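Long-range contact in sensor protein, Kinase (Polaromonas sp. JS666, PDB 3GRC), which probably takes part in two-component signalling, its CheY-like receiver domain accepting a phosphoryl group from a histidine kinase: residues Met25-Phe31 against Leu117-His122. Residues are numbered along the deposited sequence; the frame is centred on the assembly and turned at random.
Sequences MLEKGGF and LILSLH
F31 and H122 bring their rings together obliquely, with centroids 5.1 Å apart and planes inclined by 39°. The outer end of the phenyl ring does the touching: F31 CZ lies 3.4 Å from H122 CD2 and 3.5 Å from H122 NE2. The same CZ carbon also reaches L121 CB, while the methyl I118 CG2 sits at the ring edge, 4.2 Å from F31 CE2. With F31 CG anti to its own carbonyl carbon (chi1 -66°), the ring extends across to helix 114-128, where it also meets I125. A leucine in its place would probably leave the imidazole of H122 without its aromatic neighbour and open a gap beside L121 and I118.

Deeper in the interface, L26 works through one methyl. Its CD2 presses against L121 CD1 at 3.5 Å, tighter than an ordinary carbon contact, the two side chains crossing at about a right angle; I118 CD1 and L117 CD2 border the same methyl. L117 CD2 additionally touches the selenium of M25, a selenomethionine whose extended chain also meets E114 at the start of helix 114-128. I118 lies against the last turn of helix 16-28, CD1 3.8 Å from M25 O and CG2 facing G29 CA. A Schellman motif closes helix 16-28 here: F31 N bonds L26 O, G30 N bonds E27 O, and G30 takes positive phi, turning the chain toward strand 32-36.

L26 and F31 also rest on strand 8-12, and L117 on L108 of strand 106-108, so the contact joins the first and last helices on one face of the parallel receiver sheet. With no hydrogen bond or salt bridge between the two segments, they are held by van der Waals contact of L26, L117, I118, L121 and F31, bordered by the exposed imidazole of H122.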
HETATM    1  N   MSE A  25      10.161   7.831   5.385  1.00 17.28           N
HETATM    2  CA  MSE A  25       9.785   8.740   4.272  1.00 20.46           C
HETATM    3  C   MSE A  25       8.364   9.301   4.476  1.00 19.68           C
HETATM    4  O   MSE A  25       8.089  10.476   4.218  1.00 20.19           O
HETATM    5  CB  MSE A  25       9.785   8.009   2.911  1.00 21.95           C
HETATM    6  CG  MSE A  25      11.108   7.596   2.348  1.00 24.20           C
HETATM    7 SE   MSE A  25      10.849   6.782   0.576  1.00 30.49          SE
HETATM    8  CE  MSE A  25      12.761   6.706   0.135  1.00 25.87           C
ATOM      9  N   LEU A  26       7.457   8.439   4.909  1.00 17.36           N
ATOM     10  CA  LEU A  26       6.085   8.860   5.113  1.00 19.37           C
ATOM     11  C   LEU A  26       5.996   9.931   6.189  1.00 21.65           C
ATOM     12  O   LEU A  26       5.239  10.898   6.055  1.00 21.53           O
ATOM     13  CB  LEU A  26       5.214   7.664   5.480  1.00 18.51           C
ATOM     14  CG  LEU A  26       4.994   6.744   4.285  1.00 21.93           C
ATOM     15  CD1 LEU A  26       3.967   5.640   4.599  1.00 20.65           C
ATOM     16  CD2 LEU A  26       4.515   7.606   3.151  1.00 22.90           C
ATOM     17  N   GLU A  27       6.775   9.750   7.247  1.00 21.50           N
ATOM     18  CA  GLU A  27       6.800  10.708   8.337  1.00 24.76           C
ATOM     19  C   GLU A  27       7.258  12.062   7.777  1.00 25.51           C
ATOM     20  O   GLU A  27       6.670  13.089   8.084  1.00 24.29           O
ATOM     21  CB  GLU A  27       7.738  10.241   9.459  1.00 26.01           C
ATOM     22  CG  GLU A  27       7.855  11.237  10.621  1.00 33.16           C
ATOM     23  CD  GLU A  27       8.662  10.692  11.790  1.00 37.39           C
ATOM     24  OE1 GLU A  27       9.828  10.298  11.585  1.00 37.82           O
ATOM     25  OE2 GLU A  27       8.124  10.656  12.920  1.00 42.48           O
ATOM     26  N   LYS A  28       8.296  12.081   6.952  1.00 25.54           N
ATOM     27  CA  LYS A  28       8.717  13.361   6.392  1.00 28.94           C
ATOM     28  C   LYS A  28       7.571  13.992   5.589  1.00 28.62           C
ATOM     29  O   LYS A  28       7.413  15.206   5.577  1.00 30.77           O
ATOM     30  CB  LYS A  28       9.938  13.187   5.494  1.00 29.63           C
ATOM     31  CG  LYS A  28      11.210  12.873   6.249  1.00 32.81           C
ATOM     32  CD  LYS A  28      11.590  14.008   7.169  1.00 34.03           C
ATOM     33  CE  LYS A  28      12.995  13.814   7.699  1.00 36.99           C
ATOM     34  NZ  LYS A  28      13.350  14.853   8.702  1.00 39.00           N
ATOM     35  N   GLY A  29       6.766  13.159   4.936  1.00 27.15           N
ATOM     36  CA  GLY A  29       5.667  13.657   4.134  1.00 24.56           C
ATOM     37  C   GLY A  29       4.382  13.971   4.885  1.00 24.74           C
ATOM     38  O   GLY A  29       3.354  14.233   4.259  1.00 26.63           O
ATOM     39  N   GLY A  30       4.426  13.921   6.217  1.00 23.02           N
ATOM     40  CA  GLY A  30       3.257  14.240   7.015  1.00 21.45           C
ATOM     41  C   GLY A  30       2.347  13.085   7.374  1.00 22.67           C
ATOM     42  O   GLY A  30       1.244  13.295   7.874  1.00 24.76           O
ATOM     43  N   PHE A  31       2.804  11.863   7.146  1.00 22.29           N
ATOM     44  CA  PHE A  31       1.991  10.689   7.437  1.00 22.27           C
ATOM     45  C   PHE A  31       2.463   9.839   8.617  1.00 22.47           C
ATOM     46  O   PHE A  31       3.660   9.617   8.776  1.00 23.83           O
ATOM     47  CB  PHE A  31       1.956   9.765   6.214  1.00 22.44           C
ATOM     48  CG  PHE A  31       1.248  10.335   5.023  1.00 25.74           C
ATOM     49  CD1 PHE A  31      -0.142  10.359   4.972  1.00 26.40           C
ATOM     50  CD2 PHE A  31       1.966  10.760   3.908  1.00 26.16           C
ATOM     51  CE1 PHE A  31      -0.804  10.787   3.820  1.00 26.11           C
ATOM     52  CE2 PHE A  31       1.307  11.188   2.757  1.00 27.17           C
ATOM     53  CZ  PHE A  31      -0.081  11.198   2.716  1.00 26.51           C
ATOM     54  N   LEU A 117       6.154   9.024  -4.415  1.00 20.31           N
ATOM     55  CA  LEU A 117       5.442   8.275  -3.379  1.00 18.30           C
ATOM     56  C   LEU A 117       4.462   9.142  -2.608  1.00 18.15           C
ATOM     57  O   LEU A 117       3.298   8.779  -2.444  1.00 18.65           O
ATOM     58  CB  LEU A 117       6.410   7.639  -2.378  1.00 16.16           C
ATOM     59  CG  LEU A 117       5.759   7.009  -1.131  1.00 17.16           C
ATOM     60  CD1 LEU A 117       4.875   5.851  -1.543  1.00 16.04           C
ATOM     61  CD2 LEU A 117       6.838   6.533  -0.164  1.00 16.82           C
ATOM     62  N   ILE A 118       4.947  10.276  -2.113  1.00 17.97           N
ATOM     63  CA  ILE A 118       4.118  11.174  -1.324  1.00 19.42           C
ATOM     64  C   ILE A 118       3.005  11.759  -2.199  1.00 18.73           C
ATOM     65  O   ILE A 118       1.845  11.776  -1.802  1.00 21.62           O
ATOM     66  CB  ILE A 118       4.980  12.290  -0.697  1.00 18.54           C
ATOM     67  CG1 ILE A 118       6.186  11.664   0.034  1.00 21.31           C
ATOM     68  CG2 ILE A 118       4.142  13.122   0.275  1.00 19.32           C
ATOM     69  CD1 ILE A 118       5.833  10.667   1.149  1.00 19.54           C
ATOM     70  N   LEU A 119       3.360  12.187  -3.402  1.00 19.63           N
ATOM     71  CA  LEU A 119       2.388  12.751  -4.332  1.00 21.75           C
ATOM     72  C   LEU A 119       1.288  11.729  -4.622  1.00 22.28           C
ATOM     73  O   LEU A 119       0.099  12.039  -4.510  1.00 23.27           O
ATOM     74  CB  LEU A 119       3.069  13.163  -5.637  1.00 19.31           C
ATOM     75  CG  LEU A 119       2.135  13.703  -6.725  1.00 22.19           C
ATOM     76  CD1 LEU A 119       1.391  14.940  -6.204  1.00 21.21           C
ATOM     77  CD2 LEU A 119       2.941  14.048  -7.967  1.00 22.65           C
ATOM     78  N   SER A 120       1.698  10.512  -4.980  1.00 22.85           N
ATOM     79  CA  SER A 120       0.763   9.425  -5.273  1.00 22.40           C
ATOM     80  C   SER A 120      -0.180   9.125  -4.103  1.00 23.21           C
ATOM     81  O   SER A 120      -1.376   8.951  -4.310  1.00 25.02           O
ATOM     82  CB  SER A 120       1.515   8.146  -5.661  1.00 21.84           C
ATOM     83  OG  SER A 120       2.204   8.287  -6.893  1.00 22.34           O
ATOM     84  N   LEU A 121       0.332   9.060  -2.878  1.00 22.88           N
ATOM     85  CA  LEU A 121      -0.563   8.788  -1.750  1.00 23.49           C
ATOM     86  C   LEU A 121      -1.593   9.912  -1.587  1.00 25.04           C
ATOM     87  O   LEU A 121      -2.767   9.642  -1.359  1.00 24.94           O
ATOM     88  CB  LEU A 121       0.225   8.577  -0.447  1.00 19.97           C
ATOM     89  CG  LEU A 121       0.932   7.220  -0.324  1.00 19.62           C
ATOM     90  CD1 LEU A 121       1.988   7.293   0.759  1.00 22.16           C
ATOM     91  CD2 LEU A 121      -0.069   6.118  -0.015  1.00 19.59           C
ATOM     92  N   HIS A 122      -1.158  11.164  -1.706  1.00 27.18           N
ATOM     93  CA  HIS A 122      -2.080  12.301  -1.597  1.00 30.48           C
ATOM     94  C   HIS A 122      -3.158  12.184  -2.673  1.00 31.42           C
ATOM     95  O   HIS A 122      -4.343  12.317  -2.384  1.00 31.41           O
ATOM     96  CB  HIS A 122      -1.330  13.631  -1.758  1.00 32.35           C
ATOM     97  CG  HIS A 122      -0.650  14.089  -0.505  1.00 34.28           C
ATOM     98  ND1 HIS A 122       0.484  14.874  -0.518  1.00 36.69           N
ATOM     99  CD2 HIS A 122      -0.941  13.862   0.793  1.00 34.60           C
ATOM    100  CE1 HIS A 122       0.866  15.105   0.729  1.00 37.46           C
ATOM    101  NE2 HIS A 122       0.021  14.504   1.542  1.00 35.95           N
TER